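Local coordinates for protein CsuC (Acinetobacter baumannii, PDB 6FJY) that acts as the chaperone of archaic Csu pili, holding the tip adhesion subunit CsuE in a pre-assembly complex through donor-strand complementation, at residues E16-V21 with R73-V78; I35-W40 with S53-S58; K11-E16 with F121-G126; Y88-D93 with Y116-F121. All blocks are in the same frame, centred on the assembly; numbering follows the deposited sequence.

Overall arrangement
All four contacts lie in the PapD-type N-terminal domain, an Ig-like beta sandwich whose strands run on around it as one connected network. Contact 3 closes the longest loop of the four, with the other three nested inside it; contact 2 is nested within contact 1, and contact 4 opens after contact 1 has closed. Contacts 2 and 4 are closest, with centres about 9 Å apart, and meet where strands 31-41 and 85-95 pair. Contacts 3 and 4, about 17 Å apart between centres, share strand 109-123 and residue Phe121. Contacts 1 and 2 join strands 18-25, 69-76, 55-64 and 31-41, while contact 4 pairs 85-95 with 109-123, the strand that meets the subunit.

Contact 1: residues E16-V21 with R73-V78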
loop_
_atom_site.group_PDB
_atom_site.type_symbol
_atom_site.label_atom_id
_atom_site.label_comp_id
_atom_site.label_asym_id
_atom_site.label_seq_id
_atom_site.Cartn_x
_atom_site.Cartn_y
_atom_site.Cartn_z
ATOM N N GLU A 16 3.526 11.453 12.643
ATOM C CA GLU A 16 2.355 10.588 12.747
ATOM C C GLU A 16 2.529 9.622 13.910
ATOM O O GLU A 16 3.586 9.005 14.056
ATOM C CB GLU A 16 2.133 9.806 11.450
ATOM C CG GLU A 16 1.712 10.642 10.247
ATOM C CD GLU A 16 1.636 9.820 8.973
ATOM O OE1 GLU A 16 1.996 8.624 9.013
ATOM O OE2 GLU A 16 1.204 10.360 7.936
ATOM N N LYS A 17 1.491 9.494 14.732
ATOM C CA LYS A 17 1.520 8.521 15.814
ATOM C C LYS A 17 1.093 7.126 15.361
ATOM O O LYS A 17 1.335 6.149 16.078
ATOM C CB LYS A 17 0.660 9.023 16.978
ATOM C CG LYS A 17 -0.581 8.226 17.272
ATOM C CD LYS A 17 -0.765 8.093 18.773
ATOM C CE LYS A 17 0.484 7.505 19.418
ATOM N NZ LYS A 17 0.304 7.306 20.880
ATOM N N ALA A 18 0.457 7.003 14.203
ATOM C CA ALA A 18 0.018 5.701 13.725
ATOM C C ALA A 18 -0.302 5.783 12.239
ATOM O O ALA A 18 -0.437 6.870 11.669
ATOM C CB ALA A 18 -1.189 5.194 14.522
ATOM N N THR A 19 -0.395 4.614 11.617
ATOM C CA THR A 19 -0.895 4.470 10.257
ATOM C C THR A 19 -1.873 3.304 10.217
ATOM O O THR A 19 -1.988 2.526 11.167
ATOM C CB THR A 19 0.227 4.240 9.245
ATOM O OG1 THR A 19 -0.298 4.353 7.915
ATOM C CG2 THR A 19 0.830 2.871 9.426
ATOM N N ALA A 20 -2.561 3.175 9.089
ATOM C CA ALA A 20 -3.620 2.189 8.927
ATOM C C ALA A 20 -3.330 1.273 7.746
ATOM O O ALA A 20 -2.780 1.701 6.726
ATOM C CB ALA A 20 -4.990 2.875 8.732
ATOM N N VAL A 21 -3.706 0.008 7.900
ATOM C CA VAL A 21 -3.708 -0.972 6.824
ATOM C C VAL A 21 -5.110 -1.555 6.757
ATOM O O VAL A 21 -5.717 -1.829 7.796
ATOM C CB VAL A 21 -2.659 -2.080 7.031
ATOM C CG1 VAL A 21 -2.837 -3.170 5.991
ATOM C CG2 VAL A 21 -1.233 -1.497 6.934
ATOM N N ARG A 73 -4.842 -0.844 12.728
ATOM C CA ARG A 73 -4.153 0.319 13.258
ATOM C C ARG A 73 -2.765 -0.100 13.729
ATOM O O ARG A 73 -2.630 -1.058 14.501
ATOM C CB ARG A 73 -4.961 0.891 14.419
ATOM C CG ARG A 73 -4.834 2.354 14.659
ATOM C CD ARG A 73 -5.709 2.752 15.833
ATOM N NE ARG A 73 -7.063 3.101 15.417
ATOM C CZ ARG A 73 -7.403 4.269 14.888
ATOM N NH1 ARG A 73 -6.484 5.208 14.698
ATOM N NH2 ARG A 73 -8.665 4.496 14.547
ATOM N N LEU A 74 -1.738 0.584 13.235
ATOM C CA LEU A 74 -0.363 0.380 13.684
ATOM C C LEU A 74 0.083 1.640 14.411
ATOM O O LEU A 74 0.312 2.675 13.778
ATOM C CB LEU A 74 0.563 0.066 12.516
ATOM C CG LEU A 74 0.107 -1.081 11.629
ATOM C CD1 LEU A 74 1.059 -1.254 10.484
ATOM C CD2 LEU A 74 0.045 -2.349 12.469
ATOM N N THR A 75 0.206 1.548 15.734
ATOM C CA THR A 75 0.423 2.702 16.599
ATOM C C THR A 75 1.766 2.593 17.310
ATOM O O THR A 75 2.091 1.539 17.872
ATOM C CB THR A 75 -0.704 2.829 17.630
ATOM O OG1 THR A 75 -1.962 2.875 16.952
ATOM C CG2 THR A 75 -0.553 4.102 18.440
ATOM N N LYS A 76 2.531 3.691 17.300
ATOM C CA LYS A 76 3.794 3.767 18.033
ATOM C C LYS A 76 3.529 3.888 19.526
ATOM O O LYS A 76 2.793 4.777 19.962
ATOM C CB LYS A 76 4.639 4.951 17.568
ATOM C CG LYS A 76 4.987 4.926 16.122
ATOM C CD LYS A 76 5.945 6.037 15.736
ATOM C CE LYS A 76 5.420 7.409 16.008
ATOM N NZ LYS A 76 6.274 8.375 15.263
ATOM N N SER A 77 4.104 2.981 20.309
ATOM C CA SER A 77 3.957 3.051 21.760
ATOM C C SER A 77 4.867 4.100 22.374
ATOM O O SER A 77 4.552 4.655 23.434
ATOM C CB SER A 77 4.286 1.703 22.386
ATOM O OG SER A 77 5.681 1.464 22.254
ATOM N N VAL A 78 6.014 4.342 21.745
ATOM C CA VAL A 78 7.009 5.292 22.213
ATOM C C VAL A 78 7.539 6.035 20.994
ATOM O O VAL A 78 7.307 5.642 19.850
ATOM C CB VAL A 78 8.160 4.600 22.978
ATOM C CG1 VAL A 78 7.629 3.842 24.195
ATOM C CG2 VAL A 78 8.911 3.654 22.057
#
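Strands 18-21 and 73-76 run antiparallel at 163°, their axes closing to 4.7 Å. Thr19 and Leu74 form the hydrogen-bonded pair. Leu74 N reaches Thr19 O over 2.8 Å, almost straight (172° at the hydrogen) and nearly along the C=O axis, while Thr19 N returns to Leu74 O at 3.0 Å. Ala18 with Thr75 and Ala20 with Arg73 are the non-hydrogen-bonded pairs on either side. Where residues 16-17 leave the strand, Lys76 N still bonds Lys17 O at 3.0 Å, so the junction stays stitched past the last bridge.

Lys76 reinforces that end with its side chain. Its chain bends at chi3 (-59°), which brings NZ back to Glu16 O in a weak hydrogen bond of 3.0 Å; one residue thus holds two successive carbonyls. On the face carrying Ala18 and Thr75, the methyl of Ala18 presses on the hydroxyl, CB to OG1 3.4 Å. Lys17 crosses Thr75 obliquely, its CE 3.7 Å from Thr75 CG2. The other face, carrying Thr19 and Leu74, makes apolar contacts: the two lie side by side, with Thr19 CG2 set between the backbone N and the carbonyl carbon and facing Leu74 CB, at 4.2 Å. Val21 CG2 meets Leu74 CD1 further along.

That face looks into the sandwich, where Leu74 packs on Leu120 and Pro57 and Thr19 on Ile12. Strand 55-64 borders the other edge of strand 69-76, joined through backbone bonds of Arg73 with Ser58 and Thr75 with Ile56, and Lys76 touches both Ile55 and Ile12.

Contact 2: residues I35-W40 with S53-S58; sequences IRVFKW and SEIIPS
Apolar side chains carry the tight half of this contact, because strands 35-40 and 55-58, antiparallel at 170°, lie too far apart here (6.8 Å between axes) to share backbone hydrogen bonds. The wedge that fills the gap is Pro57. Its CB sits 3.7 Å from Ile35 CG2, the methyl branch anti to the backbone N, and its CG lies 4.0 Å from Val37 CG2; both neighbours slide past the ring in the opposite direction. Val37 straddles two partners, since its other branch, CG1, anti to the backbone N (chi1 -179°), crosses obliquely to Ile55 CB at 4.2 Å.

At the partly exposed end packing gives way to charge. Lys39 stretches out fully extended, and its NZ meets Glu54 OE2 in a short salt bridge of 2.6 Å, on the syn lone pair, so the ammonium sits on the side of the carboxylate's other oxygen. That oxygen, OE1, is hydrogen-bonded to Tyr88 OH, which steadies the group from a second direction and would be expected to keep it ionised.

The two strands diverge from the point where they still pair, Ile35 being backbone-bonded to Pro60. Strand 85-95 borders strand 31-41 through Arg36 with Ile91 and Phe38 with Arg89, whereas Leu72 and Leu74 of strand 69-76 cover Pro57, and Leu120 of strand 109-123 packs against Val37 within the sandwich.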
loop_
_atom_site.group_PDB
_atom_site.type_symbol
_atom_site.label_atom_id
_atom_site.label_comp_id
_atom_site.label_asym_id
_atom_site.label_seq_id
_atom_site.Cartn_x
_atom_site.Cartn_y
_atom_site.Cartn_z
ATOM N N ILE A 35 -2.557 -10.821 13.401
ATOM C CA ILE A 35 -1.646 -9.741 13.044
ATOM C C ILE A 35 -0.563 -9.654 14.107
ATOM O O ILE A 35 -0.868 -9.577 15.299
ATOM C CB ILE A 35 -2.387 -8.399 12.921
ATOM C CG1 ILE A 35 -3.524 -8.510 11.901
ATOM C CG2 ILE A 35 -1.446 -7.323 12.471
ATOM C CD1 ILE A 35 -4.875 -8.844 12.522
ATOM N N ARG A 36 0.696 -9.693 13.684
ATOM C CA ARG A 36 1.834 -9.468 14.569
ATOM C C ARG A 36 2.820 -8.518 13.897
ATOM O O ARG A 36 2.872 -8.422 12.671
ATOM C CB ARG A 36 2.539 -10.778 14.932
ATOM C CG ARG A 36 1.748 -11.671 15.891
ATOM C CD ARG A 36 2.394 -13.031 16.035
ATOM N NE ARG A 36 2.335 -13.795 14.793
ATOM C CZ ARG A 36 2.934 -14.967 14.608
ATOM N NH1 ARG A 36 3.652 -15.509 15.584
ATOM N NH2 ARG A 36 2.825 -15.594 13.445
ATOM N N VAL A 37 3.592 -7.787 14.700
ATOM C CA VAL A 37 4.606 -6.890 14.154
ATOM C C VAL A 37 5.936 -7.215 14.824
ATOM O O VAL A 37 6.050 -7.170 16.052
ATOM C CB VAL A 37 4.248 -5.404 14.329
ATOM C CG1 VAL A 37 5.341 -4.511 13.723
ATOM C CG2 VAL A 37 2.920 -5.109 13.679
ATOM N N PHE A 38 6.937 -7.511 14.015
ATOM C CA PHE A 38 8.257 -7.887 14.480
ATOM C C PHE A 38 9.259 -6.805 14.115
ATOM O O PHE A 38 9.127 -6.135 13.091
ATOM C CB PHE A 38 8.695 -9.222 13.864
ATOM C CG PHE A 38 7.873 -10.397 14.315
ATOM C CD1 PHE A 38 8.225 -11.111 15.451
ATOM C CD2 PHE A 38 6.733 -10.775 13.622
ATOM C CE1 PHE A 38 7.471 -12.189 15.867
ATOM C CE2 PHE A 38 5.978 -11.855 14.034
ATOM C CZ PHE A 38 6.342 -12.558 15.158
ATOM N N LYS A 39 10.253 -6.635 14.979
ATOM C CA LYS A 39 11.365 -5.761 14.667
ATOM C C LYS A 39 12.308 -6.499 13.730
ATOM O O LYS A 39 12.512 -7.709 13.855
ATOM C CB LYS A 39 12.088 -5.324 15.932
ATOM C CG LYS A 39 12.883 -4.039 15.777
ATOM C CD LYS A 39 13.189 -3.422 17.137
ATOM C CE LYS A 39 13.858 -2.055 17.005
ATOM N NZ LYS A 39 14.111 -1.430 18.346
ATOM N N TRP A 40 12.835 -5.765 12.756
ATOM C CA TRP A 40 13.593 -6.316 11.644
ATOM C C TRP A 40 14.983 -5.697 11.646
ATOM O O TRP A 40 15.118 -4.474 11.555
ATOM C CB TRP A 40 12.853 -6.028 10.340
ATOM C CG TRP A 40 13.510 -6.469 9.080
ATOM C CD1 TRP A 40 14.520 -7.360 8.938
ATOM C CD2 TRP A 40 13.184 -6.009 7.758
ATOM N NE1 TRP A 40 14.850 -7.490 7.604
ATOM C CE2 TRP A 40 14.040 -6.672 6.862
ATOM C CE3 TRP A 40 12.243 -5.107 7.255
ATOM C CZ2 TRP A 40 13.997 -6.458 5.489
ATOM C CZ3 TRP A 40 12.204 -4.884 5.890
ATOM C CH2 TRP A 40 13.081 -5.565 5.019
ATOM N N SER A 53 7.332 -4.246 21.277
ATOM C CA SER A 53 6.189 -3.480 21.772
ATOM C C SER A 53 6.192 -2.030 21.303
ATOM O O SER A 53 5.408 -1.224 21.815
ATOM C CB SER A 53 6.145 -3.523 23.306
ATOM O OG SER A 53 6.167 -4.863 23.763
ATOM N N GLU A 54 7.088 -1.667 20.387
ATOM C CA GLU A 54 7.193 -0.277 19.946
ATOM C C GLU A 54 6.055 0.084 19.007
ATOM O O GLU A 54 5.550 1.216 19.032
ATOM C CB GLU A 54 8.534 -0.043 19.252
ATOM C CG GLU A 54 9.743 -0.434 20.084
ATOM C CD GLU A 54 11.015 -0.511 19.250
ATOM O OE1 GLU A 54 10.927 -0.324 18.014
ATOM O OE2 GLU A 54 12.100 -0.752 19.827
ATOM N N ILE A 55 5.681 -0.859 18.142
ATOM C CA ILE A 55 4.555 -0.735 17.227
ATOM C C ILE A 55 3.531 -1.788 17.612
ATOM O O ILE A 55 3.786 -2.995 17.503
ATOM C CB ILE A 55 4.987 -0.903 15.763
ATOM C CG1 ILE A 55 5.992 0.172 15.392
ATOM C CG2 ILE A 55 3.781 -0.819 14.853
ATOM C CD1 ILE A 55 5.472 1.542 15.659
ATOM N N ILE A 56 2.370 -1.335 18.053
ATOM C CA ILE A 56 1.344 -2.230 18.562
ATOM C C ILE A 56 0.226 -2.308 17.526
ATOM O O ILE A 56 -0.374 -1.279 17.189
ATOM C CB ILE A 56 0.843 -1.770 19.937
ATOM C CG1 ILE A 56 2.037 -1.739 20.901
ATOM C CG2 ILE A 56 -0.198 -2.744 20.477
ATOM C CD1 ILE A 56 1.704 -1.354 22.321
ATOM N N PRO A 57 -0.049 -3.482 16.957
ATOM C CA PRO A 57 -1.170 -3.599 16.009
ATOM C C PRO A 57 -2.483 -3.728 16.750
ATOM O O PRO A 57 -2.581 -4.413 17.773
ATOM C CB PRO A 57 -0.857 -4.887 15.242
ATOM C CG PRO A 57 -0.119 -5.733 16.270
ATOM C CD PRO A 57 0.680 -4.755 17.132
ATOM N N SER A 58 -3.503 -3.065 16.215
ATOM C CA SER A 58 -4.843 -3.130 16.777
ATOM C C SER A 58 -5.814 -3.387 15.632
ATOM O O SER A 58 -5.921 -2.550 14.709
ATOM C CB SER A 58 -5.181 -1.839 17.522
ATOM O OG SER A 58 -6.494 -1.893 18.066
#

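Contact 3: residues K11-E16 with F121-G126; sequences KIEANE and FAYGKG
Tyr123 has CG anti to its carbonyl carbon (chi1 -66°), which lays the ring against residues 11-13, with Ile12 O and Lys11 CB at its edge, near its plane. Glu13 bends at chi2 (-72°) so that its carboxylate runs alongside that ring, the two planes only 13° apart and Glu13 OE1 4.1 Å from Tyr123 CD2.

The backbones pair in parallel for two residues, Lys11 with Phe121 and Ile12 with Ala122. Ile12 uses both main-chain polar atoms: its N donates to Phe121 O (2.9 Å), and its O accepts from Tyr123 N (3.1 Å) nearly along the C=O axis, though clearly bent at the hydrogen. A type I turn, Glu13 to Glu16, then carries the chain away, closed by Glu16 N to Glu13 O at 3.1 Å. Glu16 OE1 also takes Glu13 N, 3.3 Å away and above the carboxylate plane. Ala14 CB packs at 3.2 Å on Gly124 O.

Both carboxylates accept a backbone N-H, Glu13 OE1 that of Ser129, while Tyr123 OH bonds Glu85. Strand 11-12 is joined to strand 109-123 chiefly through main-chain hydrogen bonds, consistent with a first strand that crosses from one sheet to the other, as in PapD-like chaperones.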
loop_
_atom_site.group_PDB
_atom_site.type_symbol
_atom_site.label_atom_id
_atom_site.label_comp_id
_atom_site.label_asym_id
_atom_site.label_seq_id
_atom_site.Cartn_x
_atom_site.Cartn_y
_atom_site.Cartn_z
ATOM N N LYS A 11 4.145 2.827 6.159
ATOM C CA LYS A 11 5.135 3.570 6.926
ATOM C C LYS A 11 4.423 4.552 7.841
ATOM O O LYS A 11 3.279 4.943 7.594
ATOM C CB LYS A 11 6.160 4.308 6.046
ATOM C CG LYS A 11 5.721 4.674 4.631
ATOM C CD LYS A 11 4.659 5.744 4.565
ATOM C CE LYS A 11 4.167 5.899 3.115
ATOM N NZ LYS A 11 3.081 6.918 2.928
ATOM N N ILE A 12 5.116 4.913 8.919
ATOM C CA ILE A 12 4.647 5.855 9.930
ATOM C C ILE A 12 5.639 7.013 9.953
ATOM O O ILE A 12 6.800 6.833 10.344
ATOM C CB ILE A 12 4.547 5.195 11.310
ATOM C CG1 ILE A 12 3.888 3.819 11.187
ATOM C CG2 ILE A 12 3.768 6.091 12.274
ATOM C CD1 ILE A 12 3.699 3.095 12.510
ATOM N N GLU A 13 5.199 8.194 9.521
ATOM C CA GLU A 13 6.101 9.333 9.450
ATOM C C GLU A 13 6.411 9.861 10.853
ATOM O O GLU A 13 5.796 9.464 11.856
ATOM C CB GLU A 13 5.512 10.431 8.564
ATOM C CG GLU A 13 5.156 9.971 7.143
ATOM C CD GLU A 13 6.352 9.711 6.264
ATOM O OE1 GLU A 13 7.486 10.019 6.681
ATOM O OE2 GLU A 13 6.150 9.203 5.143
ATOM N N ALA A 14 7.392 10.775 10.915
ATOM C CA ALA A 14 7.857 11.277 12.207
ATOM C C ALA A 14 6.757 12.018 12.956
ATOM O O ALA A 14 6.668 11.923 14.184
ATOM C CB ALA A 14 9.075 12.181 12.021
ATOM N N ASN A 15 5.901 12.748 12.242
ATOM C CA ASN A 15 4.836 13.511 12.885
ATOM C C ASN A 15 3.521 12.738 12.979
ATOM O O ASN A 15 2.494 13.323 13.340
ATOM C CB ASN A 15 4.609 14.837 12.156
ATOM C CG ASN A 15 4.222 14.655 10.701
ATOM O OD1 ASN A 15 3.855 13.563 10.263
ATOM N ND2 ASN A 15 4.294 15.740 9.942
ATOM N N GLU A 16 3.526 11.453 12.643
ATOM C CA GLU A 16 2.355 10.588 12.747
ATOM C C GLU A 16 2.529 9.622 13.910
ATOM O O GLU A 16 3.586 9.005 14.056
ATOM C CB GLU A 16 2.133 9.806 11.450
ATOM C CG GLU A 16 1.712 10.642 10.247
ATOM C CD GLU A 16 1.636 9.820 8.973
ATOM O OE1 GLU A 16 1.996 8.624 9.013
ATOM O OE2 GLU A 16 1.204 10.360 7.936
ATOM N N PHE A 121 8.039 0.592 7.937
ATOM C CA PHE A 121 9.080 1.512 8.382
ATOM C C PHE A 121 8.493 2.666 9.176
ATOM O O PHE A 121 7.520 3.288 8.754
ATOM C CB PHE A 121 9.873 2.071 7.208
ATOM C CG PHE A 121 10.578 1.020 6.424
ATOM C CD1 PHE A 121 11.768 0.493 6.876
ATOM C CD2 PHE A 121 10.060 0.567 5.217
ATOM C CE1 PHE A 121 12.438 -0.488 6.154
ATOM C CE2 PHE A 121 10.723 -0.415 4.498
ATOM C CZ PHE A 121 11.916 -0.935 4.963
ATOM N N ALA A 122 9.134 2.983 10.299
ATOM C CA ALA A 122 8.753 4.119 11.123
ATOM C C ALA A 122 9.946 5.057 11.310
ATOM O O ALA A 122 11.107 4.629 11.342
ATOM C CB ALA A 122 8.198 3.647 12.473
ATOM N N TYR A 123 9.650 6.349 11.422
ATOM C CA TYR A 123 10.655 7.393 11.305
ATOM C C TYR A 123 10.700 8.249 12.556
ATOM O O TYR A 123 9.659 8.677 13.066
ATOM C CB TYR A 123 10.399 8.264 10.065
ATOM C CG TYR A 123 10.594 7.460 8.808
ATOM C CD1 TYR A 123 11.860 7.316 8.256
ATOM C CD2 TYR A 123 9.525 6.791 8.204
ATOM C CE1 TYR A 123 12.052 6.552 7.121
ATOM C CE2 TYR A 123 9.707 6.020 7.061
ATOM C CZ TYR A 123 10.969 5.891 6.536
ATOM O OH TYR A 123 11.180 5.137 5.410
ATOM N N GLY A 124 11.912 8.471 13.051
ATOM C CA GLY A 124 12.153 9.473 14.057
ATOM C C GLY A 124 12.218 10.858 13.448
ATOM O O GLY A 124 12.074 11.049 12.243
ATOM N N LYS A 125 12.461 11.839 14.315
ATOM C CA LYS A 125 12.395 13.233 13.907
ATOM C C LYS A 125 13.468 13.552 12.881
ATOM O O LYS A 125 14.602 13.080 12.979
ATOM C CB LYS A 125 12.565 14.142 15.126
ATOM C CG LYS A 125 11.501 13.940 16.194
ATOM C CD LYS A 125 10.097 14.025 15.605
ATOM C CE LYS A 125 9.784 15.425 15.086
ATOM N NZ LYS A 125 8.416 15.500 14.501
ATOM N N GLY A 126 13.104 14.359 11.888
ATOM C CA GLY A 126 14.081 14.836 10.931
ATOM C C GLY A 126 14.351 13.918 9.766
ATOM O O GLY A 126 15.329 14.144 9.039
#

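Contact 4: residues Y88-D93 with Y116-F121; sequences YRLIVD and YSIPLF
Ser117 OG is gripped by two nitrogens of one guanidinium: Arg89 NH2 donates to it over 2.6 Å, in the guanidinium plane, and Arg89 NE adds a weak bond of 3.0 Å. The hydroxyl stands anti to the backbone N (chi1 -177°), and Ile91 CD1 packs beside it at 3.6 Å. Arg89 reaches it by folding at chi2 and chi3 (-65° and -62°), which lays one guanidinium face over the peptide between Ile118 and Pro119, with Pro119 N under its centre.

Beneath this, strands 88-93 and 116-121 form a regular antiparallel pair. Tyr88 with Leu120, Leu90 with Ile118 and Val92 with Tyr116 exchange six backbone hydrogen bonds. The shortest, Leu90 N to Ile118 O, is 2.7 Å; Leu120 N approaches Tyr88 O from above the carbonyl plane. Pro119 occupies a non-hydrogen-bonded position, so its lack of an N-H costs this pairing nothing. On the face away from Arg89, Leu90 and Ile118 lie side by side, CB to CB 4.0 Å, and Tyr88 CB meets Leu120 CB at 4.1 Å.

At the Tyr116 end, the other edge of the strand meets the subunit, whereas Phe121 bonds Ile12 of its own chain. Tyr116 and Ser117 pair in parallel with a strand of CsuE, with aromatic packing from that chain on Ile118 and Pro119, in keeping with donor-strand complementation. Trp40 makes a cation-pi contact with Arg89, whose NH2 also forms a salt bridge to a backbone group of CsuE. Ser117 thus touches the subunit and holds Arg89, so its hydroxyl probably keeps the guanidinium turned toward the partner's backbone group.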
loop_
_atom_site.group_PDB
_atom_site.type_symbol
_atom_site.label_atom_id
_atom_site.label_comp_id
_atom_site.label_asym_id
_atom_site.label_seq_id
_atom_site.Cartn_x
_atom_site.Cartn_y
_atom_site.Cartn_z
ATOM N N TYR A 88 10.571 -2.892 10.463
ATOM C CA TYR A 88 9.720 -3.891 11.083
ATOM C C TYR A 88 9.148 -4.775 9.982
ATOM O O TYR A 88 9.148 -4.406 8.804
ATOM C CB TYR A 88 8.568 -3.248 11.860
ATOM C CG TYR A 88 8.969 -2.252 12.904
ATOM C CD1 TYR A 88 9.184 -0.918 12.561
ATOM C CD2 TYR A 88 9.089 -2.618 14.237
ATOM C CE1 TYR A 88 9.533 0.015 13.506
ATOM C CE2 TYR A 88 9.435 -1.681 15.196
ATOM C CZ TYR A 88 9.662 -0.367 14.820
ATOM O OH TYR A 88 10.014 0.561 15.762
ATOM N N ARG A 89 8.602 -5.925 10.371
ATOM C CA ARG A 89 7.856 -6.775 9.446
ATOM C C ARG A 89 6.459 -6.918 10.011
ATOM O O ARG A 89 6.300 -7.314 11.172
ATOM C CB ARG A 89 8.477 -8.163 9.279
ATOM C CG ARG A 89 9.904 -8.194 8.708
ATOM C CD ARG A 89 10.058 -7.699 7.282
ATOM N NE ARG A 89 9.321 -8.482 6.307
ATOM C CZ ARG A 89 9.513 -8.400 4.997
ATOM N NH1 ARG A 89 10.429 -7.578 4.500
ATOM N NH2 ARG A 89 8.779 -9.134 4.180
ATOM N N LEU A 90 5.460 -6.553 9.210
ATOM C CA LEU A 90 4.066 -6.832 9.522
ATOM C C LEU A 90 3.744 -8.234 9.016
ATOM O O LEU A 90 3.978 -8.537 7.839
ATOM C CB LEU A 90 3.161 -5.794 8.863
ATOM C CG LEU A 90 1.665 -6.095 8.847
ATOM C CD1 LEU A 90 1.139 -6.240 10.242
ATOM C CD2 LEU A 90 0.897 -5.035 8.077
ATOM N N ILE A 91 3.241 -9.096 9.906
ATOM C CA ILE A 91 2.912 -10.478 9.564
ATOM C C ILE A 91 1.428 -10.702 9.831
ATOM O O ILE A 91 0.985 -10.694 10.990
ATOM C CB ILE A 91 3.749 -11.496 10.348
ATOM C CG1 ILE A 91 5.247 -11.275 10.149
ATOM C CG2 ILE A 91 3.379 -12.899 9.883
ATOM C CD1 ILE A 91 5.704 -11.512 8.750
ATOM N N VAL A 92 0.662 -10.942 8.773
ATOM C CA VAL A 92 -0.752 -11.261 8.924
ATOM C C VAL A 92 -1.041 -12.626 8.302
ATOM O O VAL A 92 -0.680 -12.896 7.146
ATOM C CB VAL A 92 -1.677 -10.151 8.381
ATOM C CG1 VAL A 92 -0.886 -8.949 7.863
ATOM C CG2 VAL A 92 -2.702 -10.691 7.407
ATOM N N ASP A 93 -1.635 -13.499 9.109
ATOM C CA ASP A 93 -1.941 -14.877 8.753
ATOM C C ASP A 93 -3.435 -14.991 8.450
ATOM O O ASP A 93 -4.267 -14.697 9.317
ATOM C CB ASP A 93 -1.546 -15.794 9.906
ATOM C CG ASP A 93 -0.047 -15.965 10.023
ATOM O OD1 ASP A 93 0.556 -16.459 9.055
ATOM O OD2 ASP A 93 0.530 -15.594 11.072
ATOM N N TYR A 116 1.131 -13.085 4.923
ATOM C CA TYR A 116 1.694 -11.901 4.290
ATOM C C TYR A 116 2.815 -11.369 5.162
ATOM O O TYR A 116 2.596 -11.056 6.339
ATOM C CB TYR A 116 0.639 -10.817 4.078
ATOM C CG TYR A 116 -0.382 -11.148 3.018
ATOM C CD1 TYR A 116 -1.505 -11.911 3.318
ATOM C CD2 TYR A 116 -0.242 -10.668 1.725
ATOM C CE1 TYR A 116 -2.445 -12.212 2.344
ATOM C CE2 TYR A 116 -1.176 -10.965 0.741
ATOM C CZ TYR A 116 -2.272 -11.734 1.058
ATOM O OH TYR A 116 -3.202 -12.024 0.094
ATOM N N SER A 117 4.013 -11.301 4.592
ATOM C CA SER A 117 5.152 -10.636 5.212
ATOM C C SER A 117 5.301 -9.279 4.532
ATOM O O SER A 117 5.605 -9.195 3.337
ATOM C CB SER A 117 6.426 -11.471 5.092
ATOM O OG SER A 117 7.499 -10.825 5.765
ATOM N N ILE A 118 5.043 -8.215 5.284
ATOM C CA ILE A 118 4.893 -6.878 4.738
ATOM C C ILE A 118 5.937 -5.960 5.383
ATOM O O ILE A 118 6.025 -5.913 6.611
ATOM C CB ILE A 118 3.475 -6.329 4.955
ATOM C CG1 ILE A 118 2.506 -7.005 3.966
ATOM C CG2 ILE A 118 3.451 -4.825 4.842
ATOM C CD1 ILE A 118 1.046 -6.704 4.252
ATOM N N PRO A 119 6.731 -5.228 4.601
ATOM C CA PRO A 119 7.730 -4.338 5.202
ATOM C C PRO A 119 7.076 -3.091 5.773
ATOM O O PRO A 119 6.220 -2.463 5.145
ATOM C CB PRO A 119 8.635 -3.990 4.020
ATOM C CG PRO A 119 7.682 -4.001 2.837
ATOM C CD PRO A 119 6.715 -5.122 3.126
ATOM N N LEU A 120 7.520 -2.714 6.961
ATOM C CA LEU A 120 6.968 -1.576 7.678
ATOM C C LEU A 120 8.107 -0.711 8.198
ATOM O O LEU A 120 9.058 -1.230 8.794
ATOM C CB LEU A 120 6.099 -2.062 8.828
ATOM C CG LEU A 120 5.556 -0.959 9.722
ATOM C CD1 LEU A 120 4.556 -0.051 8.957
ATOM C CD2 LEU A 120 4.942 -1.579 10.931
ATOM N N PHE A 121 8.039 0.592 7.937
ATOM C CA PHE A 121 9.080 1.512 8.382
ATOM C C PHE A 121 8.493 2.666 9.176
ATOM O O PHE A 121 7.520 3.288 8.754
ATOM C CB PHE A 121 9.873 2.071 7.208
ATOM C CG PHE A 121 10.578 1.020 6.424
ATOM C CD1 PHE A 121 11.768 0.493 6.876
ATOM C CD2 PHE A 121 10.060 0.567 5.217
ATOM C CE1 PHE A 121 12.438 -0.488 6.154
ATOM C CE2 PHE A 121 10.723 -0.415 4.498
ATOM C CZ PHE A 121 11.916 -0.935 4.963
#